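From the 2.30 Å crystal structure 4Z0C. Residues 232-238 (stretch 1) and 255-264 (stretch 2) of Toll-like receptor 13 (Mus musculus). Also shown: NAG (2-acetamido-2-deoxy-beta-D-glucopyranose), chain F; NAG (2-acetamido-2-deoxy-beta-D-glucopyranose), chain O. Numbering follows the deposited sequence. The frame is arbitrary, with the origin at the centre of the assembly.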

# COMPACT_ATOMS: atom_id res chain seq x y z
N ASN A 232 -7.83 26.89 34.44
CA ASN A 232 -7.14 26.80 33.17
C ASN A 232 -6.91 28.18 32.57
O ASN A 232 -7.84 28.82 32.09
N LEU A 233 -5.66 28.62 32.62
CA LEU A 233 -5.27 29.92 32.09
C LEU A 233 -4.27 29.76 30.92
O LEU A 233 -3.44 30.64 30.66
N SER A 234 -4.33 28.61 30.26
CA SER A 234 -3.46 28.30 29.11
C SER A 234 -3.68 29.25 27.94
O SER A 234 -4.79 29.33 27.40
N GLY A 235 -2.63 29.98 27.54
CA GLY A 235 -2.73 30.90 26.42
C GLY A 235 -3.43 32.20 26.76
O GLY A 235 -3.75 33.00 25.88
N THR A 236 -3.66 32.41 28.05
CA THR A 236 -4.33 33.63 28.51
C THR A 236 -3.33 34.57 29.13
O THR A 236 -2.60 34.20 30.06
N VAL A 237 -3.27 35.80 28.62
CA VAL A 237 -2.33 36.76 29.15
C VAL A 237 -2.89 37.40 30.41
O VAL A 237 -3.75 38.27 30.35
N ILE A 238 -2.39 36.96 31.56
CA ILE A 238 -2.92 37.40 32.83
C ILE A 238 -1.81 37.90 33.76
O ILE A 238 -0.79 37.24 33.93
N ASP A 255 -3.21 25.48 34.96
CA ASP A 255 -2.60 25.47 33.65
C ASP A 255 -2.14 26.89 33.36
O ASP A 255 -2.97 27.79 33.21
N LEU A 256 -0.83 27.08 33.26
CA LEU A 256 -0.24 28.40 33.02
C LEU A 256 0.54 28.51 31.70
O LEU A 256 1.44 29.36 31.58
N SER A 257 0.24 27.65 30.74
CA SER A 257 0.98 27.62 29.46
C SER A 257 0.83 28.91 28.64
O SER A 257 -0.19 29.58 28.69
N ASN A 258 1.85 29.23 27.85
CA ASN A 258 1.74 30.36 26.93
C ASN A 258 0.83 30.00 25.76
O ASN A 258 0.56 28.82 25.53
N TRP A 259 0.40 30.99 24.99
CA TRP A 259 -0.28 30.71 23.74
C TRP A 259 0.74 30.25 22.70
O TRP A 259 0.56 29.20 22.07
N GLU A 260 1.79 31.06 22.52
CA GLU A 260 2.89 30.78 21.59
C GLU A 260 4.25 30.86 22.28
O GLU A 260 4.39 31.47 23.34
N LEU A 261 5.25 30.24 21.66
CA LEU A 261 6.60 30.20 22.18
C LEU A 261 7.18 31.61 22.31
O LEU A 261 7.93 31.90 23.25
N ARG A 262 6.82 32.48 21.36
CA ARG A 262 7.24 33.89 21.34
C ARG A 262 7.08 34.57 22.69
O ARG A 262 7.89 35.41 23.06
N HIS A 263 6.02 34.23 23.41
CA HIS A 263 5.68 34.94 24.63
C HIS A 263 6.81 34.87 25.68
O HIS A 263 7.00 35.79 26.47
N GLY A 264 7.56 33.77 25.66
CA GLY A 264 8.76 33.69 26.48
C GLY A 264 8.54 33.19 27.89
O GLY A 264 7.41 32.97 28.31

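Packing between residues 232-238 and 255-264 of Toll-like receptor 13, two neighbouring segments that bury 444 Å² between them. Backbone frame: a parallel bridge pairs Asn232 with Asp255, and two hydrogen bonds tie the stretches together, Leu233 N to Asp255 O (2.9 Å) and the nearly straight Gly235 N to Ser257 O (2.7 Å). Ser234 CA adds a CA-H...O contact to Ser257 O at 3.5 Å. A type II turn from Leu233 to Thr236, closed by Thr236 N to Leu233 O (3.2 Å), brings Gly235 against the second stretch. Its positive phi favours glycine, and a CB here would lie only 3.6 Å from Trp259 CA.

Polar side chains: Asn232 and Asp255 share one face of the bridge and nearly the same rotamer (both chi1 t, chi2 -27° and -24°), with Asn232 OD1 3.4 Å from Asp255 CB. Each turns an oxygen back to the residue two on: Asn232 OD1 accepts from Ser234 N (3.1 Å), whereas Asp255 OD1 takes a weak bond from Ser257 N (3.3 Å) and a shorter one from Ser257 OG (2.8 Å). The two serines differ in rotamer, Ser234 t and Ser257 m, and both point sideways; Ser234 OG rests 3.4 Å from Ser257 CB, while Ser234 CB lies 3.5 Å from Asp255 OD1. Within the second stretch, Asn258 (m) points away and donates from ND2 to Gly264 O (3.0 Å).

Water and sugars: water 1 links the stretches, 2.9 Å from Ser234 OG and donating to Asp255 OD2 at 2.7 Å. Asp255 OD2 also accepts from N2 of NAG (chain F), at 2.7 Å. Because that sugar is covalently attached through C1 to Asn232 ND2 (1.5 Å), the glycan rooted on one stretch is hydrogen-bonded to the other. NAG (chain O) lies by the far end of the second stretch, its O6 3.4 Å from Gly264 CA; a CB on Gly264 would clash with that O6.

Apolar and ring contacts: Leu233 and Leu256, both m,t, meet through Leu233 CD1 and Leu256 CD2 at 4.2 Å. Leu233 points sideways; Leu256 starts away, but its end comes nearer the first stretch. Trp259 (t, chi2 -40°) also points sideways, and its CE3 comes within 3.3 Å of Gly235 O, which approaches the ring obliquely. His263 (t, chi2 -90°), in the short 3-10 segment, points toward the first stretch; Val237 (t) meets its ring obliquely, with CG1 3.7 Å from His263 NE2. Thr236 (m) points away and makes no contact across the stretches.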

# COMPACT_ATOMS: atom_id res chain seq x y z
CB ASN A 232 -7.94 25.93 32.19
CG ASN A 232 -7.11 25.42 31.03
OD1 ASN A 232 -6.13 26.06 30.64
ND2 ASN A 232 -7.48 24.27 30.49
CB LEU A 233 -4.63 30.77 33.20
CG LEU A 233 -5.52 31.21 34.37
CD1 LEU A 233 -4.72 32.03 35.34
CD2 LEU A 233 -6.79 31.95 33.93
CB SER A 234 -3.66 26.85 28.66
OG SER A 234 -2.80 26.51 27.59
CB THR A 236 -5.39 33.31 29.55
OG1 THR A 236 -6.38 32.46 28.97
CG2 THR A 236 -6.04 34.59 30.04
CB VAL A 237 -1.99 37.85 28.12
CG1 VAL A 237 -0.59 38.41 28.39
CG2 VAL A 237 -2.05 37.29 26.72
CB ILE A 238 -3.69 36.26 33.52
CG1 ILE A 238 -4.25 36.71 34.86
CG2 ILE A 238 -2.81 35.03 33.70
CD1 ILE A 238 -5.14 35.67 35.48
CB ASP A 255 -3.59 24.97 32.57
CG ASP A 255 -2.89 24.55 31.27
OD1 ASP A 255 -1.76 25.03 30.99
OD2 ASP A 255 -3.47 23.75 30.49
CB LEU A 256 0.66 28.78 34.21
CG LEU A 256 -0.04 29.15 35.52
CD1 LEU A 256 0.96 29.37 36.62
CD2 LEU A 256 -0.87 30.40 35.30
CB SER A 257 0.49 26.44 28.62
OG SER A 257 0.51 25.23 29.36
CB ASN A 258 3.12 30.71 26.36
CG ASN A 258 4.04 31.28 27.39
OD1 ASN A 258 3.60 31.92 28.35
ND2 ASN A 258 5.34 31.06 27.21
CB TRP A 259 -1.02 31.94 23.20
CG TRP A 259 -1.96 31.59 22.08
CD1 TRP A 259 -1.75 30.71 21.06
CD2 TRP A 259 -3.30 32.08 21.91
NE1 TRP A 259 -2.85 30.64 20.25
CE2 TRP A 259 -3.82 31.47 20.75
CE3 TRP A 259 -4.10 33.00 22.61
CZ2 TRP A 259 -5.11 31.74 20.28
CZ3 TRP A 259 -5.38 33.26 22.14
CH2 TRP A 259 -5.87 32.64 20.98
CB GLU A 260 2.86 31.74 20.40
CG GLU A 260 1.69 31.55 19.46
CD GLU A 260 1.65 30.16 18.85
OE1 GLU A 260 2.73 29.53 18.71
OE2 GLU A 260 0.54 29.69 18.50
CB LEU A 261 7.49 29.33 21.27
CG LEU A 261 7.04 27.87 21.05
CD1 LEU A 261 7.94 27.11 20.06
CD2 LEU A 261 6.98 27.12 22.37
CB ARG A 262 6.41 34.70 20.34
CG ARG A 262 6.80 34.57 18.90
CD ARG A 262 5.89 35.45 18.04
NE ARG A 262 4.48 35.18 18.32
CZ ARG A 262 3.77 34.22 17.73
NH1 ARG A 262 2.49 34.05 18.05
NH2 ARG A 262 4.33 33.43 16.82
CB HIS A 263 4.33 34.49 25.21
CG HIS A 263 3.66 35.55 26.03
ND1 HIS A 263 3.87 35.69 27.39
CD2 HIS A 263 2.82 36.55 25.67
CE1 HIS A 263 3.17 36.72 27.83
NE2 HIS A 263 2.53 37.26 26.81
C1 NAG F . -6.70 23.91 29.32
C2 NAG F . -6.43 22.41 29.39
C3 NAG F . -5.73 21.90 28.12
C4 NAG F . -6.48 22.40 26.90
C5 NAG F . -6.46 23.92 26.99
C6 NAG F . -6.94 24.63 25.74
C7 NAG F . -6.04 21.27 31.44
C8 NAG F . -5.13 20.92 32.57
N2 NAG F . -5.60 22.15 30.55
O3 NAG F . -5.66 20.50 28.13
O4 NAG F . -5.87 21.90 25.73
O5 NAG F . -7.29 24.24 28.08
O6 NAG F . -8.05 23.91 25.25
O7 NAG F . -7.15 20.76 31.31
C1 NAG O . 12.57 31.47 24.40
C2 NAG O . 12.17 31.94 23.02
C3 NAG O . 13.20 33.00 22.67
C4 NAG O . 13.16 34.11 23.73
C5 NAG O . 12.92 33.60 25.18
C6 NAG O . 12.29 34.65 26.09
C7 NAG O . 11.17 30.72 21.16
C8 NAG O . 11.10 29.40 20.45
N2 NAG O . 12.10 30.82 22.10
O3 NAG O . 12.94 33.48 21.37
O4 NAG O . 14.39 34.83 23.70
O5 NAG O . 12.08 32.46 25.25
O6 NAG O . 12.06 34.06 27.35
O7 NAG O . 10.42 31.63 20.84
O HOH W 1 -2.52 23.61 27.92